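Local coordinates for protein cytochrome P450 (Bacillus megaterium, PDB 5L92) that binds heme and the steroid corticosterone and probably works as a cytochrome P450 monooxygenase that hydroxylates steroids, at residues V300-G304 with K305-A309. Residues are numbered along the deposited sequence; the frame is centred on the assembly and turned at random.
Sequences VTLAG and KKLKA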
ATOM      1  N   VAL A 300       1.121 -19.195 -21.513  1.00 35.51           N
ATOM      2  CA  VAL A 300      -0.158 -19.453 -20.875  1.00 35.26           C
ATOM      3  C   VAL A 300      -1.236 -18.712 -21.628  1.00 36.05           C
ATOM      4  O   VAL A 300      -1.013 -17.615 -22.144  1.00 35.72           O
ATOM      5  CB  VAL A 300      -0.144 -19.041 -19.382  1.00 35.07           C
ATOM      6  CG1 VAL A 300       0.159 -17.534 -19.221  1.00 33.48           C
ATOM      7  CG2 VAL A 300      -1.474 -19.420 -18.741  1.00 33.30           C
ATOM      8  N   THR A 301      -2.420 -19.305 -21.660  1.00 35.87           N
ATOM      9  CA  THR A 301      -3.607 -18.668 -22.185  1.00 38.65           C
ATOM     10  C   THR A 301      -4.397 -18.110 -21.007  1.00 39.01           C
ATOM     11  O   THR A 301      -4.559 -18.788 -19.992  1.00 37.47           O
ATOM     12  CB  THR A 301      -4.420 -19.664 -23.010  1.00 40.77           C
ATOM     13  OG1 THR A 301      -3.595 -20.136 -24.086  1.00 43.73           O
ATOM     14  CG2 THR A 301      -5.712 -19.010 -23.593  1.00 40.52           C
ATOM     15  N   LEU A 302      -4.808 -16.847 -21.115  1.00 39.59           N
ATOM     16  CA  LEU A 302      -5.534 -16.157 -20.047  1.00 38.36           C
ATOM     17  C   LEU A 302      -6.698 -15.459 -20.723  1.00 37.71           C
ATOM     18  O   LEU A 302      -6.469 -14.601 -21.575  1.00 36.48           O
ATOM     19  CB  LEU A 302      -4.654 -15.136 -19.309  1.00 36.40           C
ATOM     20  CG  LEU A 302      -5.346 -14.371 -18.158  1.00 39.84           C
ATOM     21  CD1 LEU A 302      -5.601 -15.312 -16.981  1.00 42.09           C
ATOM     22  CD2 LEU A 302      -4.577 -13.134 -17.680  1.00 34.30           C
ATOM     23  N   ALA A 303      -7.925 -15.884 -20.421  1.00 40.07           N
ATOM     24  CA  ALA A 303      -9.123 -15.373 -21.113  1.00 43.07           C
ATOM     25  C   ALA A 303      -8.964 -15.404 -22.639  1.00 41.50           C
ATOM     26  O   ALA A 303      -9.321 -14.462 -23.357  1.00 42.10           O
ATOM     27  CB  ALA A 303      -9.454 -13.961 -20.630  1.00 38.75           C
ATOM     28  N   GLY A 304      -8.404 -16.498 -23.146  1.00 43.37           N
ATOM     29  CA  GLY A 304      -8.328 -16.683 -24.587  1.00 44.36           C
ATOM     30  C   GLY A 304      -7.201 -15.948 -25.280  1.00 42.10           C
ATOM     31  O   GLY A 304      -7.095 -16.034 -26.511  1.00 44.80           O
ATOM     32  N   LYS A 305      -6.360 -15.241 -24.536  1.00 40.67           N
ATOM     33  CA  LYS A 305      -5.185 -14.574 -25.058  1.00 40.51           C
ATOM     34  C   LYS A 305      -3.950 -15.397 -24.727  1.00 39.96           C
ATOM     35  O   LYS A 305      -3.904 -16.084 -23.715  1.00 39.09           O
ATOM     36  CB  LYS A 305      -5.063 -13.175 -24.461  1.00 39.26           C
ATOM     37  CG  LYS A 305      -6.173 -12.210 -24.894  1.00 41.37           C
ATOM     38  CD  LYS A 305      -5.944 -11.735 -26.331  1.00 41.80           C
ATOM     39  CE  LYS A 305      -7.094 -10.853 -26.807  1.00 48.51           C
ATOM     40  NZ  LYS A 305      -6.884  -9.440 -26.389  1.00 52.37           N
ATOM     41  N   LYS A 306      -2.942 -15.310 -25.570  1.00 40.97           N
ATOM     42  CA  LYS A 306      -1.789 -16.200 -25.483  1.00 40.18           C
ATOM     43  C   LYS A 306      -0.591 -15.392 -24.997  1.00 35.15           C
ATOM     44  O   LYS A 306       0.086 -14.727 -25.779  1.00 35.00           O
ATOM     45  CB  LYS A 306      -1.532 -16.864 -26.834  1.00 44.95           C
ATOM     46  CG  LYS A 306      -2.703 -17.743 -27.266  1.00 48.75           C
ATOM     47  CD  LYS A 306      -2.535 -18.251 -28.675  1.00 60.80           C
ATOM     48  CE  LYS A 306      -1.472 -19.341 -28.734  1.00 76.59           C
ATOM     49  NZ  LYS A 306      -0.948 -19.586 -30.116  1.00 69.02           N
ATOM     50  N   LEU A 307      -0.325 -15.472 -23.702  1.00 34.82           N
ATOM     51  CA  LEU A 307       0.776 -14.741 -23.111  1.00 34.42           C
ATOM     52  C   LEU A 307       2.042 -15.577 -23.281  1.00 34.51           C
ATOM     53  O   LEU A 307       1.996 -16.800 -23.194  1.00 34.52           O
ATOM     54  CB  LEU A 307       0.469 -14.445 -21.643  1.00 32.54           C
ATOM     55  CG  LEU A 307      -0.589 -13.354 -21.362  1.00 31.92           C
ATOM     56  CD1 LEU A 307      -1.936 -13.587 -22.001  1.00 33.81           C
ATOM     57  CD2 LEU A 307      -0.828 -13.221 -19.905  1.00 32.00           C
ATOM     58  N   LYS A 308       3.156 -14.923 -23.589  1.00 35.65           N
ATOM     59  CA  LYS A 308       4.410 -15.614 -23.861  1.00 36.98           C
ATOM     60  C   LYS A 308       5.370 -15.477 -22.687  1.00 35.97           C
ATOM     61  O   LYS A 308       5.407 -14.439 -22.010  1.00 35.04           O
ATOM     62  CB  LYS A 308       5.114 -15.075 -25.114  1.00 38.59           C
ATOM     63  CG  LYS A 308       4.245 -15.004 -26.324  1.00 40.05           C
ATOM     64  CD  LYS A 308       3.694 -16.374 -26.687  1.00 40.95           C
ATOM     65  CE  LYS A 308       3.030 -16.330 -28.041  1.00 41.52           C
ATOM     66  NZ  LYS A 308       4.072 -15.975 -29.057  1.00 45.12           N
ATOM     67  N   ALA A 309       6.162 -16.528 -22.489  1.00 35.31           N
ATOM     68  CA  ALA A 309       7.260 -16.521 -21.532  1.00 34.38           C
ATOM     69  C   ALA A 309       7.990 -15.191 -21.556  1.00 33.69           C
ATOM     70  O   ALA A 309       8.358 -14.694 -22.623  1.00 33.99           O
ATOM     71  CB  ALA A 309       8.234 -17.672 -21.859  1.00 34.19           C
TER
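Leu307 lies alongside Val300, its CB 3.9 Å from Val300 CG1, and sends CD1 diagonally across the hairpin to Leu302, the next residue after Val300 on this face, 4.1 Å from Leu302 CB. With CG beside its own backbone N (chi1 -73°), the Leu307 side chain leans toward the turn and so reaches Leu302, while CB meets Val300 directly. These apolar side chains suit the face turned to the protein: Phe65 meets Val300 and Leu307, Trp47 packs on Leu307, and Val49 and Val58 on Leu302. Lys305 shares this face, touching Trp47 while its amine is hydrogen-bonded to Val38 O. On the other, exposed face Thr301 and Lys306 run side by side; it suits the hydroxyl of beta-branched Thr301 and the Lys306 chain, whose end leads away. Backbone bonds join Val300 with Leu307 in both directions; Leu307 N to Val300 O is the shorter, at 2.7 Å. Leu302 N to Lys305 O measures 2.9 Å, and Lys305 N returns to Leu302 O at 3.0 Å. Ala303 and Gly304 both take the positive phi a type I' turn requires, readily for glycine, less commonly for alanine. This is an antiparallel beta hairpin with a two-residue loop, packed against the beta-sheet region of the P450 fold.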